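Local coordinates for uncharacterized protein (Bombyx mori, PDB 5AZ0) that probably reduces aldehyde and ketone substrates with a nicotinamide cofactor, as an aldo-keto reductase (AKR2E5) of the TIM-barrel fold, at residues V195-V200 / V219-S224; L99-K104 / D129-V134; D152-W157 / M182-T187; P18-G23 / I64-I69. All blocks are in the same frame, centred on the assembly; numbering follows the deposited sequence.

Contact 1: residues V195-V200 / V219-S224; sequences VNQIEV and VVVAYS
V221 O takes two groups from the facing strand: I198 N donates to it at 2.9 Å, almost along the C=O axis, and Q197 CA adds a C-H...O contact at 3.2 Å. The same ladder brings N196 N to V219 O, V221 N to N196 O and Y223 N to I198 O, and it fades at the C-terminal end, where the bond from V200 N to Y223 O is weak at 3.5 Å. Such pairing in parallel register is what a beta-alpha-beta crossover of a TIM barrel produces; here helix 207-215 links the two strands and covers the face carrying N196, I198 and V220. On that side I198 CD1 meets V220 CG1 at 3.9 Å.

The other face carries V195, Q197, E199, V219, V221 and Y223. The extended chain of Q197, its CG anti to the backbone N, runs across V221 and sets NE2 3.5 Å from V221 CG1. Its amide is satisfied elsewhere, OE1 by K104 and NE2 by D70. The Y223 ring, with CG between its own backbone N and carbonyl carbon (chi1 72°), folds back over the peptide joining I198 to E199; E199 N sits 3.6 Å above the ring plane, toward its rim, while the hydroxyl bonds to N176. An alanine here would probably leave that peptide without its aromatic cover and N176 OD1 without the hydroxyl. The Q197 amide lies steeply against the ring, its plane turned 59° away, and the E199 carboxylate is held by N201 and by the backbone N-H groups of T312 and V313.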
loop_
_atom_site.group_PDB
_atom_site.type_symbol
_atom_site.label_atom_id
_atom_site.label_comp_id
_atom_site.label_asym_id
_atom_site.label_seq_id
_atom_site.Cartn_x
_atom_site.Cartn_y
_atom_site.Cartn_z
ATOM N N VAL A 195 4.200 5.194 -8.492
ATOM C CA VAL A 195 4.429 4.031 -7.730
ATOM C C VAL A 195 3.641 2.865 -8.315
ATOM O O VAL A 195 2.670 3.063 -9.025
ATOM C CB VAL A 195 4.035 4.182 -6.205
ATOM C CG1 VAL A 195 4.575 5.449 -5.547
ATOM C CG2 VAL A 195 2.579 4.070 -5.992
ATOM N N ASN A 196 4.019 1.669 -7.897
ATOM C CA ASN A 196 3.223 0.444 -8.034
ATOM C C ASN A 196 3.203 -0.104 -6.690
ATOM O O ASN A 196 4.271 -0.457 -6.112
ATOM C CB ASN A 196 3.859 -0.565 -9.014
ATOM C CG ASN A 196 2.969 -1.786 -9.303
ATOM O OD1 ASN A 196 1.777 -1.785 -9.039
ATOM N ND2 ASN A 196 3.572 -2.833 -9.858
ATOM N N GLN A 197 2.011 -0.150 -6.120
ATOM C CA GLN A 197 1.805 -0.707 -4.765
ATOM C C GLN A 197 1.337 -2.124 -4.864
ATOM O O GLN A 197 0.262 -2.380 -5.417
ATOM C CB GLN A 197 0.825 0.137 -3.900
ATOM C CG GLN A 197 0.653 -0.433 -2.523
ATOM C CD GLN A 197 -0.243 0.404 -1.565
ATOM O OE1 GLN A 197 -1.091 -0.142 -0.923
ATOM N NE2 GLN A 197 0.038 1.681 -1.410
ATOM N N ILE A 198 2.112 -3.033 -4.247
ATOM C CA ILE A 198 1.917 -4.470 -4.402
ATOM C C ILE A 198 2.272 -5.189 -3.135
ATOM O O ILE A 198 2.937 -4.649 -2.264
ATOM C CB ILE A 198 2.845 -5.064 -5.503
ATOM C CG1 ILE A 198 4.298 -4.596 -5.294
ATOM C CG2 ILE A 198 2.341 -4.692 -6.853
ATOM C CD1 ILE A 198 5.304 -5.173 -6.230
ATOM N N GLU A 199 1.896 -6.456 -3.043
ATOM C CA GLU A 199 2.436 -7.287 -1.947
ATOM C C GLU A 199 3.896 -7.606 -2.122
ATOM O O GLU A 199 4.295 -8.114 -3.163
ATOM C CB GLU A 199 1.665 -8.586 -1.828
ATOM C CG GLU A 199 2.158 -9.485 -0.669
ATOM C CD GLU A 199 1.415 -10.868 -0.616
ATOM O OE1 GLU A 199 0.327 -11.042 -1.244
ATOM O OE2 GLU A 199 1.968 -11.794 0.008
ATOM N N VAL A 200 4.695 -7.262 -1.115
ATOM C CA VAL A 200 6.081 -7.711 -1.004
ATOM C C VAL A 200 6.320 -8.065 0.443
ATOM O O VAL A 200 5.933 -7.336 1.365
ATOM C CB VAL A 200 7.108 -6.667 -1.397
ATOM C CG1 VAL A 200 8.450 -7.350 -1.780
ATOM C CG2 VAL A 200 6.624 -5.846 -2.584
ATOM N N VAL A 219 8.625 3.795 -8.013
ATOM C CA VAL A 219 8.839 3.333 -6.635
ATOM C C VAL A 219 7.850 2.238 -6.287
ATOM O O VAL A 219 6.645 2.320 -6.601
ATOM C CB VAL A 219 8.724 4.494 -5.675
ATOM C CG1 VAL A 219 8.720 4.023 -4.213
ATOM C CG2 VAL A 219 9.897 5.436 -5.928
ATOM N N VAL A 220 8.372 1.195 -5.661
ATOM C CA VAL A 220 7.604 0.088 -5.234
ATOM C C VAL A 220 7.159 0.288 -3.774
ATOM O O VAL A 220 7.987 0.632 -2.921
ATOM C CB VAL A 220 8.394 -1.222 -5.327
ATOM C CG1 VAL A 220 7.572 -2.371 -4.780
ATOM C CG2 VAL A 220 8.718 -1.506 -6.765
ATOM N N VAL A 221 5.883 0.026 -3.502
ATOM C CA VAL A 221 5.322 0.228 -2.173
ATOM C C VAL A 221 4.732 -1.065 -1.796
ATOM O O VAL A 221 3.875 -1.553 -2.499
ATOM C CB VAL A 221 4.263 1.362 -2.132
ATOM C CG1 VAL A 221 3.499 1.392 -0.764
ATOM C CG2 VAL A 221 4.936 2.710 -2.438
ATOM N N ALA A 222 5.180 -1.616 -0.662
ATOM C CA ALA A 222 4.745 -2.943 -0.238
ATOM C C ALA A 222 3.596 -2.888 0.770
ATOM O O ALA A 222 3.788 -2.325 1.846
ATOM C CB ALA A 222 5.907 -3.685 0.412
ATOM N N TYR A 223 2.469 -3.486 0.437
ATOM C CA TYR A 223 1.508 -3.907 1.447
ATOM C C TYR A 223 1.715 -5.362 1.870
ATOM O O TYR A 223 2.437 -6.095 1.219
ATOM C CB TYR A 223 0.086 -3.620 1.025
ATOM C CG TYR A 223 -0.537 -4.458 -0.055
ATOM C CD1 TYR A 223 -1.112 -5.693 0.235
ATOM C CD2 TYR A 223 -0.595 -4.012 -1.363
ATOM C CE1 TYR A 223 -1.694 -6.442 -0.757
ATOM C CE2 TYR A 223 -1.197 -4.747 -2.323
ATOM C CZ TYR A 223 -1.734 -5.959 -2.045
ATOM O OH TYR A 223 -2.389 -6.672 -3.059
ATOM N N SER A 224 1.101 -5.750 2.993
ATOM C CA SER A 224 1.364 -7.017 3.695
ATOM C C SER A 224 2.821 -7.353 3.752
ATOM O O SER A 224 3.196 -8.418 3.335
ATOM C CB SER A 224 0.665 -8.212 3.039
ATOM O OG SER A 224 -0.727 -8.017 3.007
#

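Contact 2: residues L99-K104 / D129-V134; sequences LFITTK and DHVNLV
N132 uses its side chain where a strand would normally offer a backbone carbonyl: OD1 accepts from I101 N at 2.9 Å. The bond is straight at the hydrogen, yet the donor stands 48° out of the amide plane, away from either lone pair. A second grip on OD1 comes from R96. I101 O answers by taking N132 N at 3.0 Å, and L133 N more weakly, before regular parallel pairing begins with T103 N to L133 O. At the far end of the amide, ND2 reaches L99 O through a water that accepts from the first and donates to the second.

CB of N132 lies over the centre of the F100 ring, 3.6 Å from the centroid, a CH-pi contact; CG, anti to the carbonyl carbon (chi1 -61°), carries the amide to I101 N. F100 CE1 also rests 3.7 Å from L133 CB. An alanine in place of F100 would probably open a gap under N132 CB and beside L133 CB, and could let the N132 amide shift off I101 N. L133 lies side by side with T102, its CD2 3.6 Å from T102 OG1.

Strand 100-105 and strand 133-136 are neighbours in the barrel sheet, joined by helix 112-126, whose L119, S122 and L123 cover T103, V131 and V134; the F100 ring is packed against I17 and P18 and meets the H68 ring at about 60°.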
loop_
_atom_site.group_PDB
_atom_site.type_symbol
_atom_site.label_atom_id
_atom_site.label_comp_id
_atom_site.label_asym_id
_atom_site.label_seq_id
_atom_site.Cartn_x
_atom_site.Cartn_y
_atom_site.Cartn_z
ATOM N N LEU A 99 2.497 16.239 5.499
ATOM C CA LEU A 99 1.931 14.920 5.406
ATOM C C LEU A 99 1.948 14.429 3.945
ATOM O O LEU A 99 1.774 15.231 3.058
ATOM C CB LEU A 99 0.517 14.922 5.910
ATOM C CG LEU A 99 0.398 15.308 7.364
ATOM C CD1 LEU A 99 -1.090 15.489 7.694
ATOM C CD2 LEU A 99 0.998 14.224 8.212
ATOM N N PHE A 100 2.120 13.120 3.777
ATOM C CA PHE A 100 1.963 12.433 2.522
ATOM C C PHE A 100 0.767 11.536 2.654
ATOM O O PHE A 100 0.841 10.542 3.357
ATOM C CB PHE A 100 3.202 11.579 2.217
ATOM C CG PHE A 100 3.242 11.084 0.808
ATOM C CD1 PHE A 100 2.440 9.959 0.400
ATOM C CD2 PHE A 100 3.959 11.775 -0.139
ATOM C CE1 PHE A 100 2.437 9.566 -0.930
ATOM C CE2 PHE A 100 3.964 11.394 -1.476
ATOM C CZ PHE A 100 3.227 10.288 -1.876
ATOM N N ILE A 101 -0.343 11.862 1.965
ATOM C CA ILE A 101 -1.569 11.109 2.098
ATOM C C ILE A 101 -1.985 10.500 0.784
ATOM O O ILE A 101 -2.037 11.164 -0.237
ATOM C CB ILE A 101 -2.697 12.038 2.599
ATOM C CG1 ILE A 101 -2.325 12.581 3.988
ATOM C CG2 ILE A 101 -4.039 11.301 2.665
ATOM C CD1 ILE A 101 -3.235 13.737 4.384
ATOM N N THR A 102 -2.219 9.217 0.819
ATOM C CA THR A 102 -2.578 8.415 -0.389
ATOM C C THR A 102 -4.017 7.919 -0.289
ATOM O O THR A 102 -4.453 7.473 0.782
ATOM C CB THR A 102 -1.685 7.163 -0.479
ATOM O OG1 THR A 102 -0.341 7.549 -0.739
ATOM C CG2 THR A 102 -2.103 6.257 -1.665
ATOM N N THR A 103 -4.776 8.014 -1.369
ATOM C CA THR A 103 -6.030 7.292 -1.452
ATOM C C THR A 103 -6.089 6.520 -2.798
ATOM O O THR A 103 -5.139 6.558 -3.559
ATOM C CB THR A 103 -7.292 8.154 -1.196
ATOM O OG1 THR A 103 -8.416 7.259 -1.052
ATOM C CG2 THR A 103 -7.565 9.084 -2.328
ATOM N N LYS A 104 -7.187 5.820 -3.054
ATOM C CA LYS A 104 -7.254 4.808 -4.104
ATOM C C LYS A 104 -8.694 4.698 -4.655
ATOM O O LYS A 104 -9.637 4.906 -3.915
ATOM C CB LYS A 104 -6.711 3.446 -3.663
ATOM C CG LYS A 104 -5.420 3.492 -2.885
ATOM C CD LYS A 104 -5.037 2.110 -2.366
ATOM C CE LYS A 104 -3.976 2.346 -1.294
ATOM N NZ LYS A 104 -3.631 1.156 -0.536
ATOM N N ASP A 129 -8.009 19.532 -0.042
ATOM C CA ASP A 129 -7.909 20.103 -1.400
ATOM C C ASP A 129 -7.391 19.049 -2.364
ATOM O O ASP A 129 -7.883 18.921 -3.461
ATOM C CB ASP A 129 -6.898 21.263 -1.421
ATOM C CG ASP A 129 -6.676 21.881 -2.823
ATOM O OD1 ASP A 129 -7.613 22.617 -3.248
ATOM O OD2 ASP A 129 -5.546 21.697 -3.444
ATOM N N HIS A 130 -6.322 18.340 -1.922
ATOM C CA HIS A 130 -5.618 17.365 -2.739
ATOM C C HIS A 130 -5.025 16.284 -1.903
ATOM O O HIS A 130 -4.817 16.436 -0.699
ATOM C CB HIS A 130 -4.518 18.014 -3.587
ATOM C CG HIS A 130 -3.504 18.732 -2.761
ATOM N ND1 HIS A 130 -3.607 20.088 -2.482
ATOM C CD2 HIS A 130 -2.406 18.291 -2.103
ATOM C CE1 HIS A 130 -2.598 20.438 -1.693
ATOM N NE2 HIS A 130 -1.840 19.379 -1.478
ATOM N N VAL A 131 -4.817 15.133 -2.533
ATOM C CA VAL A 131 -3.984 14.098 -1.957
ATOM C C VAL A 131 -2.587 14.239 -2.540
ATOM O O VAL A 131 -2.399 14.904 -3.560
ATOM C CB VAL A 131 -4.493 12.651 -2.199
ATOM C CG1 VAL A 131 -5.667 12.297 -1.237
ATOM C CG2 VAL A 131 -4.873 12.383 -3.654
ATOM N N ASN A 132 -1.634 13.598 -1.883
ATOM C CA ASN A 132 -0.265 13.516 -2.399
ATOM C C ASN A 132 -0.137 12.428 -3.463
ATOM O O ASN A 132 0.705 12.561 -4.351
ATOM C CB ASN A 132 0.741 13.242 -1.314
ATOM C CG ASN A 132 0.726 14.358 -0.269
ATOM O OD1 ASN A 132 -0.177 14.381 0.599
ATOM N ND2 ASN A 132 1.683 15.309 -0.389
ATOM N N LEU A 133 -0.957 11.385 -3.350
ATOM C CA LEU A 133 -0.883 10.295 -4.291
ATOM C C LEU A 133 -2.278 9.652 -4.442
ATOM O O LEU A 133 -2.952 9.421 -3.441
ATOM C CB LEU A 133 0.171 9.279 -3.801
ATOM C CG LEU A 133 0.257 7.979 -4.615
ATOM C CD1 LEU A 133 0.760 8.263 -6.044
ATOM C CD2 LEU A 133 1.237 7.060 -3.885
ATOM N N VAL A 134 -2.700 9.358 -5.676
ATOM C CA VAL A 134 -3.880 8.520 -5.862
ATOM C C VAL A 134 -3.523 7.331 -6.760
ATOM O O VAL A 134 -2.862 7.517 -7.786
ATOM C CB VAL A 134 -5.050 9.362 -6.374
ATOM C CG1 VAL A 134 -4.823 9.915 -7.767
ATOM C CG2 VAL A 134 -6.352 8.557 -6.363
HETATM O O HOH W 1 2.155 17.694 1.294
#

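Contact 3: residues D152-W157 / M182-T187; sequences DYLETW and MKRLLT. With ACT (acetate ion), chain I.
The R184 guanidinium has L154 CD1 over one face, 3.5 Å above its plane, while D152 and the Y153 hydroxyl come in at its edge. The Y153 ring stands nearly perpendicular to it, 86° between the planes, with D152 OD1 above the centre of one face and an acetate oxygen near its plane at the edge. The W157 indole receives L185 CD1 over its five-membered ring, 3.8 Å from the centroid, a CH-pi contact made as the leucine crosses the indole at about a right angle.

R184 meets D152 tip to tip in an end-on salt bridge: NH1 gives to OD1 at 2.9 Å, NH2 to OD2 at 2.8 Å, each on the syn side of its oxygen. The arginine chain is extended from CG to NE, which carries its charge across to the start of the other helix. NH1 also reaches Y153 OH in a weak bond of 3.2 Å, and that hydroxyl in turn donates to an acetate ion that probably comes from the crystallisation liquor. Beside the ion pair, L154 and L185 slide past each other in opposite directions, CD2 of the first 3.9 Å from CD1 of the second.

D152 OD1 has a further donor, L154 N, which meets it from above the carboxylate plane. This makes D152 the N-cap of helix 153-165. The contact is that of two adjacent outer helices of a TIM barrel: segments 153-157 and 182-187 cross at -46°, with L185 and the W157 indole buried toward the sheet, where both touch V174, and the ion pair on the more exposed side.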
loop_
_atom_site.group_PDB
_atom_site.type_symbol
_atom_site.label_atom_id
_atom_site.label_comp_id
_atom_site.label_asym_id
_atom_site.label_seq_id
_atom_site.Cartn_x
_atom_site.Cartn_y
_atom_site.Cartn_z
ATOM N N ASP A 152 -10.164 -1.105 -20.554
ATOM C CA ASP A 152 -8.729 -1.114 -20.531
ATOM C C ASP A 152 -8.217 -0.126 -19.396
ATOM O O ASP A 152 -8.723 0.954 -19.261
ATOM C CB ASP A 152 -8.241 -0.669 -21.882
ATOM C CG ASP A 152 -6.749 -0.875 -22.067
ATOM O OD1 ASP A 152 -6.030 -1.271 -21.102
ATOM O OD2 ASP A 152 -6.334 -0.625 -23.203
ATOM N N TYR A 153 -7.211 -0.537 -18.644
ATOM C CA TYR A 153 -6.596 0.293 -17.614
ATOM C C TYR A 153 -5.935 1.520 -18.229
ATOM O O TYR A 153 -5.810 2.541 -17.533
ATOM C CB TYR A 153 -5.660 -0.538 -16.671
ATOM C CG TYR A 153 -4.579 -1.300 -17.441
ATOM C CD1 TYR A 153 -3.516 -0.636 -18.013
ATOM C CD2 TYR A 153 -4.681 -2.676 -17.643
ATOM C CE1 TYR A 153 -2.564 -1.295 -18.726
ATOM C CE2 TYR A 153 -3.718 -3.365 -18.381
ATOM C CZ TYR A 153 -2.662 -2.679 -18.915
ATOM O OH TYR A 153 -1.691 -3.329 -19.655
ATOM N N LEU A 154 -5.616 1.476 -19.538
ATOM C CA LEU A 154 -5.197 2.661 -20.218
ATOM C C LEU A 154 -6.260 3.729 -20.306
ATOM O O LEU A 154 -5.884 4.935 -20.317
ATOM C CB LEU A 154 -4.621 2.424 -21.653
ATOM C CG LEU A 154 -3.441 1.426 -21.784
ATOM C CD1 LEU A 154 -3.025 1.344 -23.277
ATOM C CD2 LEU A 154 -2.232 1.907 -20.964
ATOM N N GLU A 155 -7.545 3.343 -20.440
ATOM C CA GLU A 155 -8.640 4.349 -20.444
ATOM C C GLU A 155 -8.689 4.889 -19.040
ATOM O O GLU A 155 -8.753 6.064 -18.870
ATOM C CB GLU A 155 -10.098 3.902 -20.818
ATOM C CG GLU A 155 -11.090 5.121 -20.775
ATOM C CD GLU A 155 -12.606 4.853 -20.815
ATOM O OE1 GLU A 155 -12.949 3.847 -21.471
ATOM O OE2 GLU A 155 -13.423 5.680 -20.247
ATOM N N THR A 156 -8.659 4.032 -18.038
ATOM C CA THR A 156 -8.710 4.534 -16.676
ATOM C C THR A 156 -7.597 5.572 -16.386
ATOM O O THR A 156 -7.850 6.609 -15.793
ATOM C CB THR A 156 -8.632 3.410 -15.682
ATOM O OG1 THR A 156 -9.532 2.382 -16.106
ATOM C CG2 THR A 156 -8.967 3.910 -14.280
ATOM N N TRP A 157 -6.425 5.313 -16.937
ATOM C CA TRP A 157 -5.248 6.083 -16.701
ATOM C C TRP A 157 -5.379 7.442 -17.270
ATOM O O TRP A 157 -4.929 8.384 -16.635
ATOM C CB TRP A 157 -4.007 5.339 -17.222
ATOM C CG TRP A 157 -2.724 6.012 -16.746
ATOM C CD1 TRP A 157 -1.876 6.745 -17.472
ATOM C CD2 TRP A 157 -2.233 6.013 -15.421
ATOM N NE1 TRP A 157 -0.826 7.193 -16.678
ATOM C CE2 TRP A 157 -1.013 6.737 -15.418
ATOM C CE3 TRP A 157 -2.697 5.467 -14.219
ATOM C CZ2 TRP A 157 -0.278 6.977 -14.247
ATOM C CZ3 TRP A 157 -1.930 5.645 -13.059
ATOM C CH2 TRP A 157 -0.760 6.408 -13.082
ATOM N N MET A 182 2.580 -3.247 -16.205
ATOM C CA MET A 182 3.490 -2.086 -16.019
ATOM C C MET A 182 4.142 -1.675 -17.283
ATOM O O MET A 182 4.202 -0.454 -17.658
ATOM C CB MET A 182 4.529 -2.407 -14.951
ATOM C CG MET A 182 3.947 -2.482 -13.522
ATOM S SD MET A 182 3.268 -0.851 -12.980
ATOM C CE MET A 182 4.545 0.292 -13.436
ATOM N N LYS A 183 4.618 -2.690 -18.009
ATOM C CA LYS A 183 5.261 -2.381 -19.325
ATOM C C LYS A 183 4.313 -1.704 -20.354
ATOM O O LYS A 183 4.645 -0.700 -21.031
ATOM C CB LYS A 183 5.908 -3.677 -19.862
ATOM C CG LYS A 183 6.391 -3.596 -21.280
ATOM C CD LYS A 183 7.356 -4.722 -21.676
ATOM C CE LYS A 183 8.039 -4.378 -23.024
ATOM N NZ LYS A 183 9.008 -5.415 -23.525
ATOM N N ARG A 184 3.128 -2.270 -20.494
ATOM C CA ARG A 184 2.135 -1.713 -21.411
ATOM C C ARG A 184 1.704 -0.299 -20.931
ATOM O O ARG A 184 1.563 0.654 -21.704
ATOM C CB ARG A 184 0.900 -2.630 -21.467
ATOM C CG ARG A 184 -0.084 -2.216 -22.572
ATOM C CD ARG A 184 -0.935 -3.402 -23.033
ATOM N NE ARG A 184 -2.057 -2.896 -23.851
ATOM C CZ ARG A 184 -3.224 -2.389 -23.405
ATOM N NH1 ARG A 184 -3.507 -2.242 -22.115
ATOM N NH2 ARG A 184 -4.134 -1.984 -24.284
ATOM N N LEU A 185 1.535 -0.158 -19.624
ATOM C CA LEU A 185 1.196 1.229 -19.100
ATOM C C LEU A 185 2.307 2.225 -19.425
ATOM O O LEU A 185 2.087 3.315 -19.976
ATOM C CB LEU A 185 0.873 1.131 -17.588
ATOM C CG LEU A 185 0.619 2.500 -16.954
ATOM C CD1 LEU A 185 -0.504 3.208 -17.672
ATOM C CD2 LEU A 185 0.303 2.311 -15.487
ATOM N N LEU A 186 3.539 1.845 -19.120
ATOM C CA LEU A 186 4.682 2.738 -19.347
ATOM C C LEU A 186 4.938 3.051 -20.830
ATOM O O LEU A 186 5.396 4.153 -21.178
ATOM C CB LEU A 186 5.943 2.165 -18.697
ATOM C CG LEU A 186 6.014 2.240 -17.162
ATOM C CD1 LEU A 186 7.152 1.386 -16.677
ATOM C CD2 LEU A 186 6.284 3.663 -16.752
ATOM N N THR A 187 4.560 2.110 -21.694
ATOM C CA THR A 187 4.732 2.309 -23.145
ATOM C C THR A 187 3.693 3.236 -23.692
ATOM O O THR A 187 3.973 3.964 -24.633
ATOM C CB THR A 187 4.596 0.970 -23.914
ATOM O OG1 THR A 187 5.577 0.101 -23.420
ATOM C CG2 THR A 187 4.790 1.134 -25.437
HETATM C C ACT I . -1.411 -6.665 -20.193
HETATM O O ACT I . -1.427 -7.711 -19.514
HETATM O OXT ACT I . -2.267 -5.737 -20.089
HETATM C CH3 ACT I . -0.295 -6.601 -21.176
#

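Contact 4: residues P18-G23 / I64-I69; sequences PALGYG and IGYRHI. With ACT (acetate ion), chain H.
Y22 and I69 form the one parallel bridge between these segments, with Y22 N donating to H68 O at 2.8 Å and G21 lying level with H68. The H68 imidazole carries most of the side-chain contact: CG anti to the backbone N (chi1 177°) turns the ring under G21, whose CA sits 3.6 Å above its plane, toward the rim. In the ring plane, ND1 donates to P18 O at 2.9 Å, and P18 CB packs 3.7 Å from H68 CB. This holds the ring by its edge and by one face.

Further out, L20 CD2 touches Y66 CE2 at 3.9 Å and Y22 CB approaches Y66 CD2, while the Y66 hydroxyl bonds to V284 O. A water donates to L20 O and accepts from R67 N, joining the two backbones beyond the strand pairing. The R67 side chain leads away from 18-23, where NE and NH2 hold an acetate ion probably from the crystallisation liquor.

G65, with positive phi, ends helix 51-64 in a Schellman motif and leads the chain into strand 68-70. Strand 22-23 pairs with that strand on one flank, while G21 and G23 bond to S274 and P276 on the other, which closes the barrel between its first and last strands; helices 51-64 and 281-287 flank the Y22 ring.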
loop_
_atom_site.group_PDB
_atom_site.type_symbol
_atom_site.label_atom_id
_atom_site.label_comp_id
_atom_site.label_asym_id
_atom_site.label_seq_id
_atom_site.Cartn_x
_atom_site.Cartn_y
_atom_site.Cartn_z
ATOM N N PRO A 18 7.710 9.227 2.067
ATOM C CA PRO A 18 8.370 8.605 3.232
ATOM C C PRO A 18 8.373 7.104 3.101
ATOM O O PRO A 18 7.326 6.489 2.717
ATOM C CB PRO A 18 7.485 9.051 4.433
ATOM C CG PRO A 18 6.857 10.351 3.981
ATOM C CD PRO A 18 6.604 10.135 2.485
ATOM N N ALA A 19 9.509 6.519 3.475
ATOM C CA ALA A 19 9.792 5.080 3.272
ATOM C C ALA A 19 8.970 4.140 4.081
ATOM O O ALA A 19 8.957 2.919 3.832
ATOM C CB ALA A 19 11.205 4.818 3.555
ATOM N N LEU A 20 8.246 4.689 5.057
ATOM C CA LEU A 20 7.296 3.928 5.832
ATOM C C LEU A 20 6.003 4.703 5.890
ATOM O O LEU A 20 6.017 5.924 5.959
ATOM C CB LEU A 20 7.869 3.743 7.194
ATOM C CG LEU A 20 7.194 2.854 8.216
ATOM C CD1 LEU A 20 7.514 1.425 7.852
ATOM C CD2 LEU A 20 7.821 3.212 9.590
ATOM N N GLY A 21 4.894 3.991 5.751
ATOM C CA GLY A 21 3.553 4.563 5.806
ATOM C C GLY A 21 2.642 3.810 6.772
ATOM O O GLY A 21 2.832 2.602 7.005
ATOM N N TYR A 22 1.659 4.536 7.324
ATOM C CA TYR A 22 0.704 4.011 8.264
ATOM C C TYR A 22 -0.494 3.434 7.512
ATOM O O TYR A 22 -1.268 4.157 6.906
ATOM C CB TYR A 22 0.296 5.141 9.292
ATOM C CG TYR A 22 -0.642 4.696 10.376
ATOM C CD1 TYR A 22 -2.017 4.632 10.165
ATOM C CD2 TYR A 22 -0.155 4.329 11.620
ATOM C CE1 TYR A 22 -2.880 4.207 11.184
ATOM C CE2 TYR A 22 -1.010 3.897 12.629
ATOM C CZ TYR A 22 -2.347 3.868 12.424
ATOM O OH TYR A 22 -3.124 3.371 13.432
ATOM N N GLY A 23 -0.656 2.123 7.552
ATOM C CA GLY A 23 -1.761 1.453 6.918
ATOM C C GLY A 23 -3.111 1.622 7.633
ATOM O O GLY A 23 -3.167 1.712 8.856
ATOM N N ILE A 64 4.731 10.832 17.090
ATOM C CA ILE A 64 6.186 10.416 17.072
ATOM C C ILE A 64 6.972 10.699 15.808
ATOM O O ILE A 64 8.214 10.608 15.845
ATOM C CB ILE A 64 6.439 8.947 17.491
ATOM C CG1 ILE A 64 5.872 7.933 16.481
ATOM C CG2 ILE A 64 5.814 8.697 18.872
ATOM C CD1 ILE A 64 6.176 6.475 16.819
ATOM N N GLY A 65 6.285 11.022 14.693
ATOM C CA GLY A 65 6.978 11.398 13.435
ATOM C C GLY A 65 6.573 10.692 12.114
ATOM O O GLY A 65 7.208 10.877 11.123
ATOM N N TYR A 66 5.513 9.920 12.098
ATOM C CA TYR A 66 4.995 9.380 10.840
ATOM C C TYR A 66 4.303 10.556 10.106
ATOM O O TYR A 66 3.592 11.389 10.708
ATOM C CB TYR A 66 3.977 8.315 11.078
ATOM C CG TYR A 66 4.452 6.926 11.444
ATOM C CD1 TYR A 66 5.127 6.643 12.653
ATOM C CD2 TYR A 66 4.116 5.835 10.618
ATOM C CE1 TYR A 66 5.423 5.296 13.014
ATOM C CE2 TYR A 66 4.449 4.557 10.943
ATOM C CZ TYR A 66 5.086 4.255 12.147
ATOM O OH TYR A 66 5.355 2.886 12.363
ATOM N N ARG A 67 4.567 10.627 8.826
ATOM C CA ARG A 67 3.932 11.574 7.908
ATOM C C ARG A 67 3.135 10.968 6.752
ATOM O O ARG A 67 2.256 11.655 6.189
ATOM C CB ARG A 67 5.008 12.440 7.367
ATOM C CG ARG A 67 5.768 13.249 8.441
ATOM C CD ARG A 67 4.850 14.238 9.187
ATOM N NE ARG A 67 5.548 14.950 10.277
ATOM C CZ ARG A 67 5.450 14.638 11.570
ATOM N NH1 ARG A 67 4.683 13.639 12.025
ATOM N NH2 ARG A 67 6.110 15.382 12.439
ATOM N N HIS A 68 3.365 9.671 6.483
ATOM C CA HIS A 68 2.795 8.967 5.361
ATOM C C HIS A 68 1.631 8.137 5.847
ATOM O O HIS A 68 1.779 7.254 6.690
ATOM C CB HIS A 68 3.912 8.131 4.663
ATOM C CG HIS A 68 3.488 7.280 3.502
ATOM N ND1 HIS A 68 4.435 6.635 2.715
ATOM C CD2 HIS A 68 2.267 6.975 2.963
ATOM C CE1 HIS A 68 3.809 5.912 1.801
ATOM N NE2 HIS A 68 2.502 6.104 1.921
ATOM N N ILE A 69 0.452 8.430 5.290
ATOM C CA ILE A 69 -0.779 7.760 5.601
ATOM C C ILE A 69 -1.395 7.151 4.326
ATOM O O ILE A 69 -1.684 7.855 3.389
ATOM C CB ILE A 69 -1.803 8.775 6.184
ATOM C CG1 ILE A 69 -1.281 9.443 7.442
ATOM C CG2 ILE A 69 -3.115 8.063 6.523
ATOM C CD1 ILE A 69 -2.114 10.679 7.798
HETATM C C ACT H . 7.684 17.836 10.067
HETATM O O ACT H . 7.437 16.860 9.274
HETATM O OXT ACT H . 7.231 17.913 11.241
HETATM C CH3 ACT H . 8.547 18.978 9.614
HETATM O O HOH W 2 5.754 8.132 7.665
#

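Contacts 1, 2 and 4 are buried and belong to one barrel sheet, whereas contact 3 is partly buried, its centre about 19 Å from that of the chain, and pairs outer helices. Backbone bonds dominate contact 1; contact 2 replaces one ladder acceptor with an asparagine amide, and contact 4 adds an imidazole bond beside a single bridge. Contact 3 depends instead on an ion pair beside leucine and indole packing. Contacts 2 and 4 share adjacent strands, with F100 N and R67 O 2.8 Å apart. Contacts 1 and 2 meet across the barrel through Q197 and K104, and M182 of 182-187 packs on N196 of 195-200.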